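Local coordinates for collagen adhesin (Staphylococcus aureus, PDB 2F68), which binds collagen as a staphylococcal cell-surface adhesin, probably by wrapping its Ig-like domains around the triple helix in a "collagen hug", at residues A[185-191]-A[271-277]; A[194-198]-A[233-238]. All coordinates share one frame; numbering follows the deposited sequence.

Interaction 1: residues A[185-191]-A[271-277]; sequences TIKDQIQ and VNNSQAW
Val271 O accepts Gln191 N just beyond the end of strand 185-190, a long bond of 3.3 Å. Asn272 turns its amide onto the buried face: with CG anti to its backbone N (chi1 -175°), ND2 donates almost straight to the syn side of Asp188 OD1 (2.8 Å), somewhat out of the carboxylate plane, and weakly to the Gln189 carbonyl. The carboxylate and amide planes stand 45° apart, and Asn272 OD1 is bonded to Tyr258 OH, which helps fix which way the amide faces. Asn273 exchanges both backbone bonds with Gln189, the one from Gln189 N to Asn273 O being short at 2.6 Å. A water joins Asn273 ND2 to Gln189 OE1. Ser274 lays CB beside Asp188 OD2, its OG held by Phe291 O and Tyr153 OH. Gln275 pairs with Lys187 through the backbone, while its amide meets that of Gln189 nearly coplanar: NE2 of Gln275 donates to OE1 of Gln189 (3.0 Å) and NE2 of Gln189 returns the bond to OE1 of Gln275 (2.9 Å). Ala276 CB touches Ile186 CD1. Trp277 exchanges both backbone bonds with Thr185, whose O also lies at the edge of the indole in its plane, and carries its CZ3 corner to the extended Lys187 chain, 3.7 Å from CD. Such regular antiparallel pairing, with one buried and one more open face, is characteristic of an Ig-like adhesin beta-sandwich.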
ATOM      1  N   THR A 185      26.265  -2.259  11.418  1.00 22.65           N
ATOM      2  CA  THR A 185      25.323  -2.254  12.536  1.00 23.23           C
ATOM      3  C   THR A 185      24.100  -1.394  12.218  1.00 22.15           C
ATOM      4  O   THR A 185      24.224  -0.199  11.940  1.00 22.24           O
ATOM      5  CB  THR A 185      25.993  -1.763  13.844  1.00 24.07           C
ATOM      6  OG1 THR A 185      27.246  -2.434  14.027  1.00 25.50           O
ATOM      7  CG2 THR A 185      25.097  -2.033  15.048  1.00 24.03           C
ATOM      8  N   ILE A 186      22.927  -2.020  12.253  1.00 22.22           N
ATOM      9  CA  ILE A 186      21.662  -1.333  11.999  1.00 21.70           C
ATOM     10  C   ILE A 186      20.752  -1.445  13.223  1.00 21.98           C
ATOM     11  O   ILE A 186      20.439  -2.549  13.673  1.00 22.96           O
ATOM     12  CB  ILE A 186      20.926  -1.901  10.744  1.00 21.03           C
ATOM     13  CG1 ILE A 186      21.875  -2.051   9.541  1.00 23.15           C
ATOM     14  CG2 ILE A 186      19.690  -1.057  10.403  1.00 21.94           C
ATOM     15  CD1 ILE A 186      22.467  -0.749   8.996  1.00 22.04           C
ATOM     16  N   LYS A 187      20.342  -0.298  13.759  1.00 20.46           N
ATOM     17  CA  LYS A 187      19.438  -0.257  14.909  1.00 21.42           C
ATOM     18  C   LYS A 187      18.080   0.322  14.515  1.00 20.81           C
ATOM     19  O   LYS A 187      17.911   1.541  14.435  1.00 21.90           O
ATOM     20  CB  LYS A 187      20.056   0.536  16.066  1.00 21.53           C
ATOM     21  CG  LYS A 187      21.219  -0.164  16.755  1.00 22.87           C
ATOM     22  CD  LYS A 187      21.689   0.611  17.975  1.00 24.25           C
ATOM     23  CE  LYS A 187      22.867  -0.074  18.645  1.00 25.66           C
ATOM     24  NZ  LYS A 187      23.345   0.680  19.836  1.00 27.60           N
ATOM     25  N   ASP A 188      17.120  -0.568  14.272  1.00 20.79           N
ATOM     26  CA  ASP A 188      15.787  -0.183  13.813  1.00 20.86           C
ATOM     27  C   ASP A 188      14.799  -0.064  14.973  1.00 20.12           C
ATOM     28  O   ASP A 188      14.816  -0.873  15.902  1.00 19.84           O
ATOM     29  CB  ASP A 188      15.275  -1.187  12.773  1.00 21.27           C
ATOM     30  CG  ASP A 188      14.008  -0.722  12.076  1.00 24.34           C
ATOM     31  OD1 ASP A 188      12.920  -0.809  12.684  1.00 18.82           O
ATOM     32  OD2 ASP A 188      14.099  -0.286  10.910  1.00 25.87           O
ATOM     33  N   GLN A 189      13.947   0.957  14.904  1.00 20.43           N
ATOM     34  CA  GLN A 189      12.891   1.179  15.891  1.00 21.05           C
ATOM     35  C   GLN A 189      11.560   1.425  15.183  1.00 20.62           C
ATOM     36  O   GLN A 189      11.431   2.369  14.400  1.00 21.05           O
ATOM     37  CB  GLN A 189      13.219   2.368  16.804  1.00 21.63           C
ATOM     38  CG  GLN A 189      14.534   2.264  17.576  1.00 21.31           C
ATOM     39  CD  GLN A 189      15.727   2.794  16.796  1.00 18.60           C
ATOM     40  OE1 GLN A 189      15.611   3.744  16.020  1.00 20.23           O
ATOM     41  NE2 GLN A 189      16.887   2.183  17.008  1.00 18.61           N
ATOM     42  N   ILE A 190      10.581   0.568  15.458  1.00 21.84           N
ATOM     43  CA  ILE A 190       9.247   0.700  14.874  1.00 22.38           C
ATOM     44  C   ILE A 190       8.353   1.500  15.821  1.00 24.07           C
ATOM     45  O   ILE A 190       8.178   1.129  16.984  1.00 24.73           O
ATOM     46  CB  ILE A 190       8.613  -0.679  14.551  1.00 22.01           C
ATOM     47  CG1 ILE A 190       9.617  -1.577  13.818  1.00 21.82           C
ATOM     48  CG2 ILE A 190       7.343  -0.504  13.722  1.00 21.19           C
ATOM     49  CD1 ILE A 190       9.338  -3.064  13.940  1.00 22.73           C
ATOM     50  N   GLN A 191       7.797   2.597  15.312  1.00 24.38           N
ATOM     51  CA  GLN A 191       7.009   3.528  16.125  1.00 25.95           C
ATOM     52  C   GLN A 191       5.604   3.000  16.435  1.00 25.73           C
ATOM     53  O   GLN A 191       5.210   1.936  15.954  1.00 23.51           O
ATOM     54  CB  GLN A 191       6.940   4.910  15.459  1.00 25.21           C
ATOM     55  CG  GLN A 191       8.301   5.537  15.132  1.00 25.96           C
ATOM     56  CD  GLN A 191       9.195   5.712  16.351  1.00 28.19           C
ATOM     57  OE1 GLN A 191      10.325   5.222  16.381  1.00 25.60           O
ATOM     58  NE2 GLN A 191       8.693   6.413  17.365  1.00 23.93           N
ATOM     59  N   VAL A 271       5.350   5.362  11.000  1.00 22.60           N
ATOM     60  CA  VAL A 271       6.766   5.719  10.931  1.00 21.56           C
ATOM     61  C   VAL A 271       7.663   4.569  11.389  1.00 21.04           C
ATOM     62  O   VAL A 271       7.333   3.843  12.328  1.00 21.18           O
ATOM     63  CB  VAL A 271       7.077   6.987  11.778  1.00 21.44           C
ATOM     64  CG1 VAL A 271       8.439   7.570  11.409  1.00 21.83           C
ATOM     65  CG2 VAL A 271       5.993   8.045  11.600  1.00 23.57           C
ATOM     66  N   ASN A 272       8.792   4.413  10.703  1.00 20.90           N
ATOM     67  CA  ASN A 272       9.838   3.481  11.102  1.00 20.01           C
ATOM     68  C   ASN A 272      11.190   4.189  11.070  1.00 20.24           C
ATOM     69  O   ASN A 272      11.524   4.857  10.088  1.00 20.13           O
ATOM     70  CB  ASN A 272       9.833   2.245  10.194  1.00 20.53           C
ATOM     71  CG  ASN A 272      10.825   1.175  10.635  1.00 20.93           C
ATOM     72  OD1 ASN A 272      11.402   0.478   9.803  1.00 27.60           O
ATOM     73  ND2 ASN A 272      11.017   1.036  11.942  1.00 19.56           N
ATOM     74  N   ASN A 273      11.949   4.057  12.155  1.00 19.14           N
ATOM     75  CA  ASN A 273      13.234   4.740  12.295  1.00 19.63           C
ATOM     76  C   ASN A 273      14.404   3.769  12.405  1.00 19.03           C
ATOM     77  O   ASN A 273      14.269   2.692  12.987  1.00 18.06           O
ATOM     78  CB  ASN A 273      13.213   5.676  13.510  1.00 19.59           C
ATOM     79  CG  ASN A 273      12.153   6.764  13.400  1.00 22.93           C
ATOM     80  OD1 ASN A 273      11.836   7.238  12.307  1.00 24.18           O
ATOM     81  ND2 ASN A 273      11.607   7.170  14.541  1.00 24.35           N
ATOM     82  N   SER A 274      15.549   4.154  11.843  1.00 18.69           N
ATOM     83  CA  SER A 274      16.753   3.321  11.881  1.00 18.34           C
ATOM     84  C   SER A 274      18.046   4.137  11.860  1.00 17.91           C
ATOM     85  O   SER A 274      18.123   5.186  11.216  1.00 18.21           O
ATOM     86  CB  SER A 274      16.751   2.309  10.731  1.00 17.80           C
ATOM     87  OG  SER A 274      16.796   2.959   9.473  1.00 18.55           O
ATOM     88  N   GLN A 275      19.055   3.636  12.571  1.00 20.30           N
ATOM     89  CA  GLN A 275      20.385   4.247  12.604  1.00 18.85           C
ATOM     90  C   GLN A 275      21.419   3.258  12.069  1.00 20.74           C
ATOM     91  O   GLN A 275      21.323   2.056  12.324  1.00 20.67           O
ATOM     92  CB  GLN A 275      20.754   4.682  14.025  1.00 19.88           C
ATOM     93  CG  GLN A 275      19.850   5.761  14.626  1.00 18.59           C
ATOM     94  CD  GLN A 275      18.585   5.198  15.259  1.00 21.39           C
ATOM     95  OE1 GLN A 275      18.623   4.196  15.974  1.00 21.43           O
ATOM     96  NE2 GLN A 275      17.458   5.852  15.002  1.00 21.16           N
ATOM     97  N   ALA A 276      22.407   3.768  11.337  1.00 19.30           N
ATOM     98  CA  ALA A 276      23.380   2.913  10.655  1.00 19.78           C
ATOM     99  C   ALA A 276      24.833   3.201  11.032  1.00 19.70           C
ATOM    100  O   ALA A 276      25.249   4.360  11.111  1.00 19.70           O
ATOM    101  CB  ALA A 276      23.195   3.007   9.146  1.00 19.42           C
ATOM    102  N   TRP A 277      25.592   2.131  11.258  1.00 20.29           N
ATOM    103  CA  TRP A 277      27.029   2.211  11.508  1.00 20.64           C
ATOM    104  C   TRP A 277      27.790   1.383  10.474  1.00 21.55           C
ATOM    105  O   TRP A 277      27.778   0.150  10.523  1.00 21.04           O
ATOM    106  CB  TRP A 277      27.365   1.719  12.919  1.00 22.32           C
ATOM    107  CG  TRP A 277      27.000   2.676  14.012  1.00 21.88           C
ATOM    108  CD1 TRP A 277      27.814   3.606  14.593  1.00 26.13           C
ATOM    109  CD2 TRP A 277      25.730   2.790  14.666  1.00 21.59           C
ATOM    110  NE1 TRP A 277      27.129   4.295  15.564  1.00 23.33           N
ATOM    111  CE2 TRP A 277      25.848   3.815  15.632  1.00 23.26           C
ATOM    112  CE3 TRP A 277      24.502   2.126  14.529  1.00 21.79           C
ATOM    113  CZ2 TRP A 277      24.784   4.194  16.457  1.00 24.76           C
ATOM    114  CZ3 TRP A 277      23.445   2.505  15.351  1.00 22.00           C
ATOM    115  CH2 TRP A 277      23.594   3.530  16.302  1.00 24.84           C
TER
HETATM  116  O   HOH W   1      13.772   6.317  16.855  1.00 26.60           O

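Interaction 2: residues A[194-198]-A[233-238]; sequences QQLDL and VDNTKN
A turn between two antiparallel strands, 230-234 and 239-244, is fastened here to the start of strand 194-207 in the collagen-binding domain. Residues 235-237 curl with helical backbone angles, and an Asx motif, Lys237 N to Asp234 OD1, braces the bend. Gln195 is the main polar arm between the two segments. Its CG lies anti to the backbone N (chi1 178°) and the chain then bends at chi2, bringing the amide over to the turn. There NE2 donates to the backbone O of Asn235 at 2.8 Å, with a nearly straight N-H and the acceptor in the Gln195 amide plane. The same amide receives Asn238 ND2 at its OE1 (3.2 Å), but this donor stands well above the carbonyl plane; the side chains cross at about a right angle, with their amide planes 44° apart. Asn238 OD1 in turn accepts the backbone N of Leu196 at 3.1 Å, again with the donor out of the carbonyl plane. Asn235 ND2 donates back to Leu196 O at 3.1 Å from above the carbonyl plane. Beside these amides lies an apolar patch: Val233 CG1 receives Leu196 CD2 and Leu198 CD1, each at 3.7 Å, the branched ends meeting obliquely. Leu196, from the five-stranded sheet, also packs on Ile190 and Ile240 of the sheet that holds Val233, so the patch lies between the two sheets. No charged pair bridges the two segments. Side-chain amides serve as both donors and acceptors, so the backbone N and O of Leu196 and the carbonyl of Asn235 find partners where these segments do not pair as strands. Four neutral hydrogen bonds, donated from both segments and backed by leucine and valine contacts, thus fix the turn against the strand.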
ATOM      1  N   GLN A 194       1.429   0.400  15.364  1.00 26.41           N
ATOM      2  CA  GLN A 194       1.686  -0.832  14.617  1.00 24.41           C
ATOM      3  C   GLN A 194       2.473  -1.850  15.446  1.00 25.18           C
ATOM      4  O   GLN A 194       3.271  -1.476  16.310  1.00 26.16           O
ATOM      5  CB  GLN A 194       2.413  -0.526  13.299  1.00 23.62           C
ATOM      6  CG  GLN A 194       3.711   0.269  13.456  1.00 22.14           C
ATOM      7  CD  GLN A 194       4.196   0.900  12.159  1.00 24.49           C
ATOM      8  OE1 GLN A 194       4.702   2.022  12.159  1.00 25.43           O
ATOM      9  NE2 GLN A 194       4.043   0.184  11.050  1.00 17.27           N
ATOM     10  N   GLN A 195       2.237  -3.132  15.176  1.00 24.83           N
ATOM     11  CA  GLN A 195       2.926  -4.219  15.868  1.00 26.66           C
ATOM     12  C   GLN A 195       3.629  -5.145  14.877  1.00 26.18           C
ATOM     13  O   GLN A 195       3.022  -5.609  13.909  1.00 26.48           O
ATOM     14  CB  GLN A 195       1.948  -5.004  16.753  1.00 26.15           C
ATOM     15  CG  GLN A 195       2.551  -6.207  17.492  1.00 29.90           C
ATOM     16  CD  GLN A 195       3.687  -5.832  18.435  1.00 31.64           C
ATOM     17  OE1 GLN A 195       3.598  -4.857  19.183  1.00 30.99           O
ATOM     18  NE2 GLN A 195       4.758  -6.616  18.406  1.00 28.90           N
ATOM     19  N   LEU A 196       4.908  -5.406  15.137  1.00 27.41           N
ATOM     20  CA  LEU A 196       5.744  -6.238  14.273  1.00 27.56           C
ATOM     21  C   LEU A 196       5.313  -7.704  14.269  1.00 29.08           C
ATOM     22  O   LEU A 196       5.117  -8.309  15.326  1.00 28.40           O
ATOM     23  CB  LEU A 196       7.218  -6.111  14.689  1.00 27.64           C
ATOM     24  CG  LEU A 196       8.274  -7.112  14.200  1.00 27.05           C
ATOM     25  CD1 LEU A 196       8.472  -7.055  12.690  1.00 26.12           C
ATOM     26  CD2 LEU A 196       9.589  -6.865  14.916  1.00 27.72           C
ATOM     27  N   ASP A 197       5.166  -8.258  13.068  1.00 29.94           N
ATOM     28  CA  ASP A 197       4.916  -9.683  12.890  1.00 30.89           C
ATOM     29  C   ASP A 197       6.249 -10.369  12.594  1.00 30.62           C
ATOM     30  O   ASP A 197       6.841 -10.169  11.530  1.00 30.89           O
ATOM     31  CB  ASP A 197       3.910  -9.919  11.756  1.00 31.32           C
ATOM     32  CG  ASP A 197       3.251 -11.293  11.822  1.00 33.42           C
ATOM     33  OD1 ASP A 197       3.774 -12.198  12.509  1.00 34.01           O
ATOM     34  OD2 ASP A 197       2.198 -11.469  11.174  1.00 34.67           O
ATOM     35  N   LEU A 198       6.712 -11.167  13.554  1.00 30.74           N
ATOM     36  CA  LEU A 198       8.022 -11.820  13.484  1.00 31.49           C
ATOM     37  C   LEU A 198       8.099 -12.899  12.402  1.00 30.87           C
ATOM     38  O   LEU A 198       9.164 -13.126  11.819  1.00 29.26           O
ATOM     39  CB  LEU A 198       8.393 -12.407  14.855  1.00 32.92           C
ATOM     40  CG  LEU A 198       9.772 -13.041  15.075  1.00 32.29           C
ATOM     41  CD1 LEU A 198      10.897 -12.029  14.891  1.00 35.88           C
ATOM     42  CD2 LEU A 198       9.850 -13.680  16.454  1.00 33.27           C
ATOM     43  N   VAL A 233      15.652  -9.258  17.918  1.00 25.57           N
ATOM     44  CA  VAL A 233      14.289  -8.744  17.812  1.00 27.89           C
ATOM     45  C   VAL A 233      13.612  -8.685  19.180  1.00 29.27           C
ATOM     46  O   VAL A 233      13.471  -9.705  19.861  1.00 29.89           O
ATOM     47  CB  VAL A 233      13.426  -9.584  16.829  1.00 28.16           C
ATOM     48  CG1 VAL A 233      11.998  -9.054  16.776  1.00 29.82           C
ATOM     49  CG2 VAL A 233      14.040  -9.589  15.433  1.00 27.02           C
ATOM     50  N   ASP A 234      13.210  -7.480  19.574  1.00 29.02           N
ATOM     51  CA  ASP A 234      12.400  -7.278  20.768  1.00 29.88           C
ATOM     52  C   ASP A 234      10.970  -6.975  20.328  1.00 30.50           C
ATOM     53  O   ASP A 234      10.656  -5.851  19.928  1.00 30.14           O
ATOM     54  CB  ASP A 234      12.970  -6.139  21.623  1.00 28.81           C
ATOM     55  CG  ASP A 234      12.452  -6.158  23.054  1.00 33.28           C
ATOM     56  OD1 ASP A 234      11.220  -6.097  23.257  1.00 35.04           O
ATOM     57  OD2 ASP A 234      13.286  -6.219  23.982  1.00 34.51           O
ATOM     58  N   ASN A 235      10.116  -7.995  20.393  1.00 31.29           N
ATOM     59  CA  ASN A 235       8.738  -7.912  19.905  1.00 33.31           C
ATOM     60  C   ASN A 235       7.860  -6.938  20.693  1.00 33.13           C
ATOM     61  O   ASN A 235       6.961  -6.309  20.129  1.00 33.81           O
ATOM     62  CB  ASN A 235       8.098  -9.304  19.881  1.00 33.26           C
ATOM     63  CG  ASN A 235       6.798  -9.344  19.090  1.00 36.83           C
ATOM     64  OD1 ASN A 235       5.746  -9.691  19.627  1.00 37.13           O
ATOM     65  ND2 ASN A 235       6.866  -8.987  17.812  1.00 35.01           N
ATOM     66  N   THR A 236       8.128  -6.823  21.992  1.00 32.28           N
ATOM     67  CA  THR A 236       7.379  -5.925  22.871  1.00 31.72           C
ATOM     68  C   THR A 236       7.746  -4.460  22.618  1.00 31.11           C
ATOM     69  O   THR A 236       6.871  -3.591  22.583  1.00 31.61           O
ATOM     70  CB  THR A 236       7.600  -6.277  24.365  1.00 32.12           C
ATOM     71  OG1 THR A 236       7.514  -7.695  24.546  1.00 34.52           O
ATOM     72  CG2 THR A 236       6.558  -5.593  25.247  1.00 33.27           C
ATOM     73  N   LYS A 237       9.039  -4.198  22.433  1.00 28.99           N
ATOM     74  CA  LYS A 237       9.540  -2.843  22.199  1.00 28.12           C
ATOM     75  C   LYS A 237       9.538  -2.449  20.719  1.00 26.49           C
ATOM     76  O   LYS A 237       9.796  -1.289  20.384  1.00 26.32           O
ATOM     77  CB  LYS A 237      10.947  -2.679  22.788  1.00 28.10           C
ATOM     78  CG  LYS A 237      10.988  -2.621  24.313  1.00 33.06           C
ATOM     79  CD  LYS A 237      12.398  -2.354  24.838  1.00 41.47           C
ATOM     80  CE  LYS A 237      12.795  -0.884  24.716  1.00 47.08           C
ATOM     81  NZ  LYS A 237      12.018  -0.000  25.632  1.00 51.70           N
ATOM     82  N   ASN A 238       9.239  -3.417  19.850  1.00 25.55           N
ATOM     83  CA  ASN A 238       9.232  -3.228  18.392  1.00 25.84           C
ATOM     84  C   ASN A 238      10.555  -2.686  17.839  1.00 24.26           C
ATOM     85  O   ASN A 238      10.581  -1.696  17.104  1.00 24.62           O
ATOM     86  CB  ASN A 238       8.044  -2.357  17.950  1.00 26.02           C
ATOM     87  CG  ASN A 238       6.714  -3.082  18.057  1.00 30.61           C
ATOM     88  OD1 ASN A 238       6.527  -4.155  17.480  1.00 31.63           O
ATOM     89  ND2 ASN A 238       5.777  -2.490  18.789  1.00 33.79           N
TER

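Interactions 1 and 2 lie on the same side of the chain's centre, their own centres about 13 Å apart, and are joined by the short connection from strand 184-190 to strand 194-207. Asn238 links them: while its side chain serves interaction 2, its backbone O probably accepts Ile190 N at 2.8 Å, coupling the turn to the edge of 185-191 that faces away from 271-277. Ile190 CD1 also packs on Leu196 CB at 3.8 Å. Through 185-191, the turn 233-238 and the strand start 194-198 are connected to 271-277 within the collagen-binding domain. No bound ligand is part of either contact.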